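Local coordinates for protein BAG family molecular chaperone regulator 3 (Arabidopsis thaliana, PDB 4HWF) that is a plant BAG-domain co-chaperone that binds the ATPase domain of HSP70/HSC70 chaperones and probably regulates programmed cell death and stress responses, at residues D59-V62 against K63-R66; K75-E78 against A79-L83. All blocks are in the same frame, centred on the assembly; numbering follows the deposited sequence.

Interaction 1: D59-V62 against K63-R66; sequences DGDV and KLMR
D61 and L64 meet at the start of helix 62-86, where the aspartate side chain folds back on the first turn. L64 N donates to D61 OD1 at 3.1 Å with an N-H...O angle of 165°, a nearly straight bond that reaches the oxygen from above the carboxylate plane, 54° out of it. The first torsion explains this reach: with CG anti to the N of D61 (chi1 -178°), the carboxylate lies over the amide ends of the turn, and OD1 also sits 3.0 Å from K63 N. The main-chain carbonyl of D61 is used as well: M65 N donates to D61 O at 3.0 Å, in the carbonyl plane. D61 is therefore the N-cap of the helix, side chain and carbonyl both engaged by amides of the opening turn; the negative carboxylate would also be expected to suit the positive end of the helix dipole. It follows the Schellman motif that closes helix 36-57 at D59, and G60, with a positive phi, carries the chain between the two ends. The next acceptor, V62 O, takes R66 N at 3.0 Å. An alanine in place of D61 is likely to leave L64 N without its capping acceptor and the first turn more prone to fray. L64 packs its CG against the carboxylate carbon, D61 CG, at 3.7 Å, the two side chains crossing at a slant. M65 CG lies 3.2 Å from D61 O, and the M65 side chain, bent at chi3, also touches L51 and A55 of helix 36-57.

Interaction 2: K75-E78 against A79-L83; sequences KYVE and ALDLL
V77 O accepts the shortest polar bond of this helical stretch, from D81 N at 2.9 Å, with an N-H...O angle of 150° and the donor tilted 28° from the carbonyl plane. The D81 side chain stands close to the same oxygen: its CG is 3.2 Å from V77 O. This follows from chi1 of -78°, which sets CG anti to the carbonyl carbon of D81 and turns the carboxylate back along the helix toward the preceding turn. Because V77 O and the carboxylate oxygens are all acceptors, their proximity adds no bond. Beyond the carbonyl, V77 and D81 run side by side and point the same way, D81 OD2 lying 3.8 Å from the methyl V77 CG1. Four successive i to i+4 bonds run through this C-terminal part of helix 62-86, in the last helix of the three-helix BAG domain. L80 N donates to Y76 O at 3.0 Å, and L82 N reaches E78 O in a straighter bond than that to V77 O, whereas the bond from A79 N to K75 O, at 3.3 Å, is weak. L80 also lays carbon against the acceptor it uses, with its CG 3.3 Å from Y76 O. Within the earlier segment, K75 CD lies over one face of the Y76 ring, 3.8 Å above the plane and offset toward the rim. E78 and D81 carry like charges, yet E78 OE2 and D81 OD2 stay 7.0 Å apart. The chemistry implies a helix held by its main chain, with side chains adding van der Waals contact and no polar bond across the two segments.

Both interactions lie on helix 62-86, the last of the three helices of the BAG domain, and both are surface contacts without a buried residue. Interaction 1 comes first along the chain and covers the N-terminal end of the helix together with the loop from helix 36-57; interaction 2 is wholly helical, nearer the C-terminal end. Their centres are about 25 Å apart and their nearest atoms about 12 Å, so they do not touch. Place sets the chemistry: at 59-66 a side-chain acceptor serves an amide at the helix start, whereas at 75-83 every hydrogen bond across the segments joins backbone atoms.

Interaction 1: D59-V62 against K63-R66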
ATOM      1  N   ASP A  59      -2.471 -14.450 -12.188  1.00 23.24           N
ATOM      2  CA  ASP A  59      -3.566 -15.350 -12.537  1.00 28.38           C
ATOM      3  C   ASP A  59      -3.778 -16.389 -11.413  1.00 26.55           C
ATOM      4  O   ASP A  59      -3.979 -17.583 -11.671  1.00 26.56           O
ATOM      5  CB  ASP A  59      -3.307 -16.036 -13.885  1.00 27.56           C
ATOM      6  CG  ASP A  59      -4.567 -16.626 -14.503  1.00 34.47           C
ATOM      7  OD1 ASP A  59      -5.681 -16.124 -14.219  1.00 37.56           O
ATOM      8  OD2 ASP A  59      -4.440 -17.586 -15.294  1.00 40.55           O
ATOM      9  N   GLY A  60      -3.682 -15.918 -10.168  1.00 24.43           N
ATOM     10  CA  GLY A  60      -4.014 -16.721  -9.001  1.00 23.36           C
ATOM     11  C   GLY A  60      -2.934 -17.654  -8.481  1.00 25.78           C
ATOM     12  O   GLY A  60      -3.166 -18.395  -7.524  1.00 21.66           O
ATOM     13  N   ASP A  61      -1.755 -17.627  -9.099  1.00 24.12           N
ATOM     14  CA  ASP A  61      -0.656 -18.494  -8.678  1.00 25.17           C
ATOM     15  C   ASP A  61      -0.042 -17.945  -7.396  1.00 24.48           C
ATOM     16  O   ASP A  61       0.626 -16.902  -7.418  1.00 22.03           O
ATOM     17  CB  ASP A  61       0.391 -18.590  -9.798  1.00 24.35           C
ATOM     18  CG  ASP A  61       1.553 -19.522  -9.455  1.00 28.42           C
ATOM     19  OD1 ASP A  61       2.038 -19.524  -8.308  1.00 26.80           O
ATOM     20  OD2 ASP A  61       2.001 -20.250 -10.357  1.00 33.67           O
ATOM     21  N   VAL A  62      -0.267 -18.634  -6.274  1.00 20.84           N
ATOM     22  CA  VAL A  62       0.078 -18.071  -4.971  1.00 19.56           C
ATOM     23  C   VAL A  62       1.593 -17.990  -4.770  1.00 22.23           C
ATOM     24  O   VAL A  62       2.081 -17.128  -4.039  1.00 20.61           O
ATOM     25  CB  VAL A  62      -0.614 -18.822  -3.790  1.00 22.84           C
ATOM     26  CG1 VAL A  62      -2.136 -18.734  -3.932  1.00 17.80           C
ATOM     27  CG2 VAL A  62      -0.162 -20.264  -3.744  1.00 21.30           C
ATOM     28  N   LYS A  63       2.331 -18.871  -5.433  1.00 20.61           N
ATOM     29  CA  LYS A  63       3.784 -18.801  -5.377  1.00 24.72           C
ATOM     30  C   LYS A  63       4.305 -17.534  -6.056  1.00 24.98           C
ATOM     31  O   LYS A  63       5.162 -16.867  -5.493  1.00 24.62           O
ATOM     32  CB  LYS A  63       4.440 -20.048  -5.968  1.00 27.89           C
ATOM     33  CG  LYS A  63       4.336 -21.275  -5.067  1.00 32.31           C
ATOM     34  CD  LYS A  63       4.968 -22.493  -5.734  1.00 39.64           C
ATOM     35  CE  LYS A  63       4.793 -23.754  -4.892  1.00 42.53           C
ATOM     36  NZ  LYS A  63       5.321 -24.972  -5.598  1.00 47.73           N
ATOM     37  N   LEU A  64       3.794 -17.212  -7.247  1.00 21.60           N
ATOM     38  CA  LEU A  64       4.176 -15.964  -7.921  1.00 24.02           C
ATOM     39  C   LEU A  64       3.783 -14.757  -7.070  1.00 24.61           C
ATOM     40  O   LEU A  64       4.553 -13.806  -6.952  1.00 24.37           O
ATOM     41  CB  LEU A  64       3.549 -15.845  -9.320  1.00 22.56           C
ATOM     42  CG  LEU A  64       3.943 -16.888 -10.364  1.00 29.00           C
ATOM     43  CD1 LEU A  64       3.223 -16.637 -11.680  1.00 31.23           C
ATOM     44  CD2 LEU A  64       5.457 -16.904 -10.565  1.00 32.77           C
ATOM     45  N   MET A  65       2.587 -14.800  -6.474  1.00 20.93           N
ATOM     46  CA  MET A  65       2.096 -13.698  -5.639  1.00 21.51           C
ATOM     47  C   MET A  65       3.015 -13.404  -4.453  1.00 24.11           C
ATOM     48  O   MET A  65       3.410 -12.259  -4.224  1.00 22.95           O
ATOM     49  CB  MET A  65       0.644 -13.933  -5.178  1.00 21.10           C
ATOM     50  CG  MET A  65      -0.353 -14.074  -6.324  1.00 18.19           C
ATOM     51  SD  MET A  65      -2.049 -14.612  -5.831  1.00  4.68           S
ATOM     52  CE  MET A  65      -2.510 -13.238  -4.773  1.00 18.57           C
ATOM     53  N   ARG A  66       3.375 -14.434  -3.704  1.00 24.04           N
ATOM     54  CA  ARG A  66       4.277 -14.240  -2.588  1.00 23.84           C
ATOM     55  C   ARG A  66       5.621 -13.697  -3.065  1.00 27.26           C
ATOM     56  O   ARG A  66       6.205 -12.824  -2.429  1.00 26.37           O
ATOM     57  CB  ARG A  66       4.497 -15.542  -1.826  1.00 28.40           C
ATOM     58  CG  ARG A  66       5.501 -15.380  -0.700  1.00 34.31           C
ATOM     59  CD  ARG A  66       5.355 -16.464   0.353  1.00 44.30           C
ATOM     60  NE  ARG A  66       6.103 -16.129   1.561  1.00 48.69           N
ATOM     61  CZ  ARG A  66       6.010 -16.800   2.707  1.00 50.76           C
ATOM     62  NH1 ARG A  66       5.195 -17.850   2.805  1.00 47.44           N
ATOM     63  NH2 ARG A  66       6.732 -16.418   3.757  1.00 53.11           N
TER

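Interaction 2: K75-E78 against A79-L83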
ATOM      1  N   LYS A  75      13.085  -2.727  -1.933  1.00 44.00           N
ATOM      2  CA  LYS A  75      13.405  -1.317  -2.139  1.00 48.75           C
ATOM      3  C   LYS A  75      13.259  -0.461  -0.872  1.00 45.77           C
ATOM      4  O   LYS A  75      14.125   0.366  -0.577  1.00 43.99           O
ATOM      5  CB  LYS A  75      12.520  -0.746  -3.256  1.00 49.47           C
ATOM      6  CG  LYS A  75      12.529   0.757  -3.339  1.00 51.07           C
ATOM      7  CD  LYS A  75      11.372   1.292  -4.169  1.00 55.32           C
ATOM      8  CE  LYS A  75      11.603   1.086  -5.653  1.00 60.04           C
ATOM      9  NZ  LYS A  75      10.723   1.976  -6.460  1.00 65.67           N
ATOM     10  N   TYR A  76      12.166  -0.657  -0.131  1.00 50.00           N
ATOM     11  CA  TYR A  76      11.886   0.132   1.073  1.00 47.94           C
ATOM     12  C   TYR A  76      12.644  -0.365   2.286  1.00 44.79           C
ATOM     13  O   TYR A  76      13.143   0.429   3.087  1.00 43.68           O
ATOM     14  CB  TYR A  76      10.385   0.151   1.391  1.00 48.31           C
ATOM     15  CG  TYR A  76       9.572   0.681   0.250  1.00 52.79           C
ATOM     16  CD1 TYR A  76       9.233   2.024   0.181  1.00 51.01           C
ATOM     17  CD2 TYR A  76       9.172  -0.159  -0.783  1.00 52.53           C
ATOM     18  CE1 TYR A  76       8.501   2.518  -0.876  1.00 53.62           C
ATOM     19  CE2 TYR A  76       8.441   0.329  -1.853  1.00 57.59           C
ATOM     20  CZ  TYR A  76       8.108   1.669  -1.891  1.00 57.92           C
ATOM     21  OH  TYR A  76       7.376   2.157  -2.952  1.00 61.68           O
ATOM     22  N   VAL A  77      12.719  -1.676   2.441  1.00 31.93           N
ATOM     23  CA  VAL A  77      13.481  -2.234   3.544  1.00 33.50           C
ATOM     24  C   VAL A  77      14.963  -1.814   3.431  1.00 33.54           C
ATOM     25  O   VAL A  77      15.624  -1.563   4.433  1.00 31.65           O
ATOM     26  CB  VAL A  77      13.368  -3.769   3.586  1.00 35.72           C
ATOM     27  CG1 VAL A  77      14.332  -4.348   4.602  1.00 35.75           C
ATOM     28  CG2 VAL A  77      11.926  -4.191   3.906  1.00 36.61           C
ATOM     29  N   GLU A  78      15.473  -1.740   2.209  1.00 29.49           N
ATOM     30  CA  GLU A  78      16.879  -1.376   2.008  1.00 33.77           C
ATOM     31  C   GLU A  78      17.136   0.097   2.348  1.00 29.79           C
ATOM     32  O   GLU A  78      18.117   0.420   3.002  1.00 30.77           O
ATOM     33  CB  GLU A  78      17.333  -1.715   0.585  1.00 33.68           C
ATOM     34  CG  GLU A  78      17.619  -3.208   0.404  1.00 39.29           C
ATOM     35  CD  GLU A  78      17.816  -3.635  -1.046  1.00 39.78           C
ATOM     36  OE1 GLU A  78      17.888  -2.767  -1.946  1.00 40.04           O
ATOM     37  OE2 GLU A  78      17.898  -4.858  -1.281  1.00 42.31           O
ATOM     38  N   ALA A  79      16.238   0.982   1.927  1.00 30.79           N
ATOM     39  CA  ALA A  79      16.369   2.395   2.271  1.00 29.98           C
ATOM     40  C   ALA A  79      16.274   2.619   3.772  1.00 29.98           C
ATOM     41  O   ALA A  79      16.982   3.462   4.316  1.00 27.37           O
ATOM     42  CB  ALA A  79      15.339   3.244   1.532  1.00 30.10           C
ATOM     43  N   LEU A  80      15.401   1.865   4.440  1.00 27.50           N
ATOM     44  CA  LEU A  80      15.237   1.968   5.888  1.00 28.35           C
ATOM     45  C   LEU A  80      16.434   1.398   6.638  1.00 29.03           C
ATOM     46  O   LEU A  80      16.795   1.887   7.707  1.00 29.41           O
ATOM     47  CB  LEU A  80      13.951   1.275   6.355  1.00 32.18           C
ATOM     48  CG  LEU A  80      12.615   1.950   6.024  1.00 32.45           C
ATOM     49  CD1 LEU A  80      11.442   0.996   6.285  1.00 31.60           C
ATOM     50  CD2 LEU A  80      12.439   3.232   6.832  1.00 31.83           C
ATOM     51  N   ASP A  81      17.044   0.357   6.083  1.00 31.81           N
ATOM     52  CA  ASP A  81      18.290  -0.178   6.633  1.00 34.49           C
ATOM     53  C   ASP A  81      19.435   0.851   6.531  1.00 27.83           C
ATOM     54  O   ASP A  81      20.172   1.072   7.479  1.00 28.16           O
ATOM     55  CB  ASP A  81      18.692  -1.459   5.898  1.00 34.78           C
ATOM     56  CG  ASP A  81      17.896  -2.682   6.351  1.00 42.21           C
ATOM     57  OD1 ASP A  81      17.277  -2.636   7.438  1.00 44.97           O
ATOM     58  OD2 ASP A  81      17.907  -3.698   5.616  1.00 43.36           O
ATOM     59  N   LEU A  82      19.578   1.458   5.363  1.00 29.92           N
ATOM     60  CA  LEU A  82      20.600   2.481   5.179  1.00 30.84           C
ATOM     61  C   LEU A  82      20.418   3.612   6.208  1.00 31.99           C
ATOM     62  O   LEU A  82      21.383   4.048   6.843  1.00 29.09           O
ATOM     63  CB  LEU A  82      20.571   3.001   3.748  1.00 30.74           C
ATOM     64  CG  LEU A  82      21.703   3.959   3.370  1.00 31.20           C
ATOM     65  CD1 LEU A  82      22.060   3.807   1.901  1.00 32.27           C
ATOM     66  CD2 LEU A  82      21.312   5.396   3.699  1.00 31.52           C
ATOM     67  N   LEU A  83      19.171   4.042   6.404  1.00 29.18           N
ATOM     68  CA  LEU A  83      18.852   5.079   7.387  1.00 29.15           C
ATOM     69  C   LEU A  83      19.219   4.712   8.811  1.00 30.55           C
ATOM     70  O   LEU A  83      19.714   5.547   9.564  1.00 31.10           O
ATOM     71  CB  LEU A  83      17.377   5.482   7.317  1.00 31.95           C
ATOM     72  CG  LEU A  83      17.092   6.461   6.186  1.00 35.85           C
ATOM     73  CD1 LEU A  83      15.601   6.679   6.024  1.00 34.88           C
ATOM     74  CD2 LEU A  83      17.812   7.789   6.459  1.00 35.19           C
TER